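Long-range contacts in arginase, mitochondrial (Medicago truncatula, PDB 6VSS), which hydrolyses L-arginine to urea and L-ornithine with the help of two manganese ions per subunit, and also converts agmatine to putrescine: residues 136-141 / 163-168; 220-225 / 240-245. All coordinates share one frame; numbering follows the deposited sequence.

Contact 1: 136-141 / 163-168; sequences NVISES and SFPVVR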
loop_
_atom_site.group_PDB
_atom_site.type_symbol
_atom_site.label_atom_id
_atom_site.label_comp_id
_atom_site.label_asym_id
_atom_site.label_seq_id
_atom_site.Cartn_x
_atom_site.Cartn_y
_atom_site.Cartn_z
ATOM N N ASN B 136 -24.341 22.287 20.674
ATOM C CA ASN B 136 -25.773 22.664 20.673
ATOM C C ASN B 136 -26.359 22.422 19.283
ATOM O O ASN B 136 -27.446 21.920 19.186
ATOM C CB ASN B 136 -25.952 24.111 21.130
ATOM C CG ASN B 136 -25.985 24.252 22.637
ATOM O OD1 ASN B 136 -26.043 23.271 23.359
ATOM N ND2 ASN B 136 -25.938 25.472 23.125
ATOM N N VAL B 137 -25.616 22.773 18.242
ATOM C CA VAL B 137 -26.085 22.605 16.842
ATOM C C VAL B 137 -26.204 21.104 16.528
ATOM O O VAL B 137 -27.164 20.717 15.827
ATOM C CB VAL B 137 -25.149 23.323 15.847
ATOM C CG1 VAL B 137 -25.348 22.780 14.447
ATOM C CG2 VAL B 137 -25.342 24.837 15.879
ATOM N N ILE B 138 -25.303 20.272 17.044
ATOM C CA ILE B 138 -25.380 18.796 16.817
ATOM C C ILE B 138 -26.647 18.256 17.507
ATOM O O ILE B 138 -27.386 17.438 16.901
ATOM C CB ILE B 138 -24.100 18.116 17.317
ATOM C CG1 ILE B 138 -22.916 18.423 16.389
ATOM C CG2 ILE B 138 -24.316 16.628 17.447
ATOM C CD1 ILE B 138 -21.540 18.234 17.055
ATOM N N SER B 139 -26.929 18.727 18.719
ATOM C CA SER B 139 -28.134 18.310 19.499
ATOM C C SER B 139 -29.404 18.689 18.722
ATOM O O SER B 139 -30.337 17.858 18.658
ATOM C CB SER B 139 -28.172 18.911 20.896
ATOM O OG SER B 139 -27.102 18.427 21.695
ATOM N N GLU B 140 -29.499 19.948 18.266
ATOM C CA GLU B 140 -30.695 20.423 17.515
ATOM C C GLU B 140 -30.878 19.525 16.302
ATOM O O GLU B 140 -31.988 19.072 16.070
ATOM C CB GLU B 140 -30.537 21.863 17.066
ATOM C CG GLU B 140 -30.483 22.860 18.201
ATOM C CD GLU B 140 -31.672 22.861 19.142
ATOM O OE1 GLU B 140 -32.786 22.549 18.685
ATOM O OE2 GLU B 140 -31.475 23.144 20.341
ATOM N N SER B 141 -29.795 19.209 15.586
ATOM C CA SER B 141 -29.827 18.291 14.426
ATOM C C SER B 141 -30.489 16.973 14.810
ATOM O O SER B 141 -31.446 16.560 14.116
ATOM C CB SER B 141 -28.467 18.101 13.853
ATOM O OG SER B 141 -28.056 19.346 13.295
ATOM N N SER B 163 -20.924 11.781 20.679
ATOM C CA SER B 163 -21.941 10.950 21.374
ATOM C C SER B 163 -22.533 11.769 22.528
ATOM O O SER B 163 -23.712 11.618 22.801
ATOM C CB SER B 163 -21.379 9.655 21.853
ATOM O OG SER B 163 -20.998 8.789 20.789
ATOM N N PHE B 164 -21.754 12.674 23.139
ATOM C CA PHE B 164 -22.281 13.517 24.250
ATOM C C PHE B 164 -23.485 14.300 23.749
ATOM O O PHE B 164 -24.592 14.038 24.218
ATOM C CB PHE B 164 -21.228 14.399 24.915
ATOM C CG PHE B 164 -21.805 15.508 25.749
ATOM C CD1 PHE B 164 -22.719 15.247 26.768
ATOM C CD2 PHE B 164 -21.393 16.817 25.570
ATOM C CE1 PHE B 164 -23.235 16.283 27.560
ATOM C CE2 PHE B 164 -21.880 17.843 26.383
ATOM C CZ PHE B 164 -22.813 17.573 27.361
ATOM N N PRO B 165 -23.326 15.263 22.798
ATOM C CA PRO B 165 -24.459 16.031 22.278
ATOM C C PRO B 165 -25.592 15.199 21.652
ATOM O O PRO B 165 -26.771 15.613 21.753
ATOM C CB PRO B 165 -23.849 16.946 21.193
ATOM C CG PRO B 165 -22.409 16.487 21.008
ATOM C CD PRO B 165 -22.050 15.777 22.295
ATOM N N VAL B 166 -25.263 14.052 21.049
ATOM C CA VAL B 166 -26.305 13.142 20.503
ATOM C C VAL B 166 -27.110 12.579 21.680
ATOM O O VAL B 166 -28.334 12.633 21.650
ATOM C CB VAL B 166 -25.701 12.015 19.658
ATOM C CG1 VAL B 166 -26.770 11.120 19.078
ATOM C CG2 VAL B 166 -24.792 12.584 18.601
ATOM N N VAL B 167 -26.443 12.041 22.687
ATOM C CA VAL B 167 -27.174 11.322 23.757
ATOM C C VAL B 167 -27.920 12.361 24.613
ATOM O O VAL B 167 -29.043 12.076 25.030
ATOM C CB VAL B 167 -26.219 10.423 24.534
ATOM C CG1 VAL B 167 -26.793 10.027 25.871
ATOM C CG2 VAL B 167 -25.825 9.206 23.684
ATOM N N ARG B 168 -27.360 13.552 24.793
ATOM C CA ARG B 168 -28.050 14.644 25.522
ATOM C C ARG B 168 -29.385 14.941 24.826
ATOM O O ARG B 168 -30.442 15.168 25.513
ATOM C CB ARG B 168 -27.179 15.902 25.588
ATOM C CG ARG B 168 -27.941 17.112 26.112
ATOM C CD ARG B 168 -27.086 18.367 26.118
ATOM N NE ARG B 168 -26.582 18.773 24.806
ATOM C CZ ARG B 168 -25.618 19.662 24.623
ATOM N NH1 ARG B 168 -25.064 20.245 25.661
ATOM N NH2 ARG B 168 -25.206 19.986 23.413
#
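Pro165, Ser139 and Arg168 carry most of this buried helix-helix contact, with Ile138 close behind. The hydroxyl of Ser139 sits at its centre. Its OG lies anti to the carbonyl carbon (chi1 -65°), which brings it over the first turn of helix 163-174, where it donates to the backbone: Ser139 OG to Pro165 O is 2.8 Å, the donor standing above the carbonyl plane. Arg168 then closes on the same oxygen side-on with two nitrogens, Arg168 NH2 lying 3.0 Å and Arg168 NE 3.2 Å from Ser139 OG. To get there the arginine leaves its backbone with CG anti to N and bends at chi3 (60°), so that OG falls at the guanidinium edge, almost exactly in its plane. One hydroxyl thus gives a proton to a carbonyl and takes two from a cation, which ties backbone and side chain of one helix to a single atom of the other. Asn136 brings its amide obliquely past the guanidinium, its OD1 near Arg168 NH2 but badly angled for a hydrogen bond. On the apolar side Pro165 and Ile138 lie alongside each other, pointing the same way; Ile138 CG2 rests 3.8 Å from Pro165 CB and also reaches Val166 CG2. Outside the pair, Leu71 packs on Ile138, Tyr265 of strand 264-269 on Val166, and Tyr212 on Arg168. The axes of segments 136-141 and 163-168 come within 8.1 Å and cross at -44°, with the CA atoms of Ser139 and Pro165 nearest each other: two helices that flank the parallel sheet of the alpha/beta arginase fold, packed against each other.

Contact 2: 220-225 / 240-245; sequences GIRSIT and HEMRTL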
loop_
_atom_site.group_PDB
_atom_site.type_symbol
_atom_site.label_atom_id
_atom_site.label_comp_id
_atom_site.label_asym_id
_atom_site.label_seq_id
_atom_site.Cartn_x
_atom_site.Cartn_y
_atom_site.Cartn_z
ATOM N N GLY B 220 -15.278 -4.401 24.802
ATOM C CA GLY B 220 -14.032 -4.340 24.012
ATOM C C GLY B 220 -12.921 -3.538 24.680
ATOM O O GLY B 220 -11.874 -3.349 24.058
ATOM N N ILE B 221 -13.107 -3.167 25.941
ATOM C CA ILE B 221 -12.185 -2.248 26.647
ATOM C C ILE B 221 -10.848 -2.951 26.904
ATOM O O ILE B 221 -10.880 -4.051 27.446
ATOM C CB ILE B 221 -12.838 -1.750 27.950
ATOM C CG1 ILE B 221 -14.168 -1.070 27.673
ATOM C CG2 ILE B 221 -11.865 -0.856 28.693
ATOM C CD1 ILE B 221 -14.046 0.235 26.987
ATOM N N ARG B 222 -9.747 -2.335 26.478
ATOM C CA ARG B 222 -8.391 -2.880 26.636
ATOM C C ARG B 222 -7.369 -1.757 26.815
ATOM O O ARG B 222 -6.225 -2.050 26.753
ATOM C CB ARG B 222 -8.038 -3.778 25.450
ATOM C CG ARG B 222 -8.314 -3.166 24.103
ATOM C CD ARG B 222 -8.354 -4.225 23.084
ATOM N NE ARG B 222 -8.328 -3.648 21.737
ATOM C CZ ARG B 222 -9.366 -3.291 20.999
ATOM N NH1 ARG B 222 -10.604 -3.356 21.466
ATOM N NH2 ARG B 222 -9.149 -2.863 19.768
ATOM N N SER B 223 -7.795 -0.542 27.136
ATOM C CA SER B 223 -6.938 0.672 27.193
ATOM C C SER B 223 -7.535 1.642 28.220
ATOM O O SER B 223 -8.435 2.408 27.863
ATOM C CB SER B 223 -6.797 1.340 25.871
ATOM O OG SER B 223 -5.870 2.387 26.011
ATOM N N ILE B 224 -7.063 1.582 29.452
ATOM C CA ILE B 224 -7.744 2.272 30.565
ATOM C C ILE B 224 -6.680 2.616 31.608
ATOM O O ILE B 224 -5.848 1.770 31.949
ATOM C CB ILE B 224 -8.904 1.399 31.052
ATOM C CG1 ILE B 224 -9.630 2.027 32.244
ATOM C CG2 ILE B 224 -8.423 -0.018 31.288
ATOM C CD1 ILE B 224 -10.841 1.247 32.716
ATOM N N THR B 225 -6.650 3.880 31.978
ATOM C CA THR B 225 -5.726 4.434 32.993
ATOM C C THR B 225 -6.360 4.155 34.345
ATOM O O THR B 225 -7.569 3.932 34.376
ATOM C CB THR B 225 -5.524 5.920 32.708
ATOM O OG1 THR B 225 -6.852 6.442 32.752
ATOM C CG2 THR B 225 -4.866 6.169 31.365
ATOM N N HIS B 240 -16.720 -3.880 30.632
ATOM C CA HIS B 240 -16.211 -5.233 30.350
ATOM C C HIS B 240 -14.901 -5.140 29.573
ATOM O O HIS B 240 -14.924 -4.718 28.411
ATOM C CB HIS B 240 -17.286 -6.057 29.638
ATOM C CG HIS B 240 -18.528 -6.201 30.434
ATOM N ND1 HIS B 240 -18.707 -7.245 31.312
ATOM C CD2 HIS B 240 -19.636 -5.437 30.544
ATOM C CE1 HIS B 240 -19.880 -7.117 31.920
ATOM N NE2 HIS B 240 -20.454 -6.036 31.486
ATOM N N GLU B 241 -13.818 -5.637 30.169
ATOM C CA GLU B 241 -12.449 -5.666 29.581
ATOM C C GLU B 241 -12.224 -6.935 28.743
ATOM O O GLU B 241 -12.789 -8.024 29.090
ATOM C CB GLU B 241 -11.464 -5.536 30.731
ATOM C CG GLU B 241 -11.567 -4.180 31.416
ATOM C CD GLU B 241 -10.594 -4.035 32.591
ATOM O OE1 GLU B 241 -9.380 -4.320 32.407
ATOM O OE2 GLU B 241 -11.044 -3.642 33.686
ATOM N N MET B 242 -11.451 -6.821 27.666
ATOM C CA MET B 242 -11.138 -7.994 26.799
ATOM C C MET B 242 -10.533 -9.145 27.625
ATOM O O MET B 242 -10.776 -10.289 27.299
ATOM C CB MET B 242 -10.147 -7.632 25.694
ATOM C CG MET B 242 -10.716 -6.729 24.630
ATOM S SD MET B 242 -12.125 -7.475 23.771
ATOM C CE MET B 242 -11.346 -8.818 22.867
ATOM N N ARG B 243 -9.736 -8.844 28.653
ATOM C CA ARG B 243 -9.084 -9.891 29.494
ATOM C C ARG B 243 -10.113 -10.728 30.283
ATOM O O ARG B 243 -9.671 -11.758 30.825
ATOM C CB ARG B 243 -8.015 -9.270 30.407
ATOM C CG ARG B 243 -8.565 -8.363 31.489
ATOM C CD ARG B 243 -7.499 -7.587 32.220
ATOM N NE ARG B 243 -8.185 -6.656 33.113
ATOM C CZ ARG B 243 -8.248 -6.752 34.446
ATOM N NH1 ARG B 243 -7.632 -7.734 35.078
ATOM N NH2 ARG B 243 -8.935 -5.871 35.149
ATOM N N THR B 244 -11.417 -10.389 30.328
ATOM C CA THR B 244 -12.470 -11.205 31.010
ATOM C C THR B 244 -13.545 -11.641 30.029
ATOM O O THR B 244 -14.685 -11.973 30.475
ATOM C CB THR B 244 -13.136 -10.507 32.222
ATOM O OG1 THR B 244 -13.698 -9.221 31.964
ATOM C CG2 THR B 244 -12.161 -10.307 33.353
ATOM N N LEU B 245 -13.258 -11.615 28.733
ATOM C CA LEU B 245 -14.340 -11.708 27.730
ATOM C C LEU B 245 -14.987 -13.087 27.806
ATOM O O LEU B 245 -16.238 -13.181 27.707
ATOM C CB LEU B 245 -13.784 -11.549 26.321
ATOM C CG LEU B 245 -14.844 -11.658 25.241
ATOM C CD1 LEU B 245 -15.856 -10.547 25.412
ATOM C CD2 LEU B 245 -14.251 -11.613 23.834
HETATM O O HOH W 1 -14.990 -6.791 26.530
#
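Ile221 pairs in parallel with Glu241 at the ends of two neighbouring strands: Met242 N gives a hydrogen bond of 2.8 Å to Ile221 O, in the carbonyl plane, while Ile221 N reaches His240 O only weakly at 3.4 Å. Glu241 CA adds a CH...O contact to the Ile221 carbonyl. Before this bridge a water spans the gap, accepting from Gly220 N and donating to His240 O. Met242 buries the most surface. Met242 CG, anti to the carbonyl carbon (chi1 -70°), comes 3.6 Å from Gly220 O, and the bend at chi2 (-61°) brings Met242 SD 3.7 Å from Gly220 CA; the glycine's positive phi (96°) marks the corner where the chain turns. These strands belong to the beta-alpha-beta unit 213-221, 226-234, 238-241 at one edge of the sheet within this chain, and the loop leaving the first carries Ser223, which binds L-ornithine. Arg222 runs extended from CG to NE beside Met242, Arg222 CD 3.8 Å from Met242 CG, and curls its head back so that NH1 binds Gly220 O at 2.9 Å. Its guanidinium also meets the backbone carbonyls of Glu285, Ser272 and Asp271, a residue that also binds manganese. Glu241 turns away to take Arg243 NE on its OE1, at 2.7 Å from above the carboxylate plane, and forms a salt bridge with Arg229; Arg243 also pairs with Glu103 of a neighbouring subunit.

Contact 1 closes before contact 2 opens along the chain, and their centres lie about 28 Å apart, with nearest atoms about 13 Å from each other. Both belong to the same parallel alpha/beta arginase domain. Contact 1 joins helices 131-146 and 163-174, which come before and after strand 151-157, whereas contact 2 links strands 213-221 and 238-241 at one edge of the sheet. A bound manganese ion lies about 8 Å from the Ile221 side chain, and one about 12 Å from that of Pro165, so contact 2 is the closer to the metal site. Contact 1 touches no other chain, while contact 2 meets a second subunit, consistent with an active site assembled beside the hexamer interface.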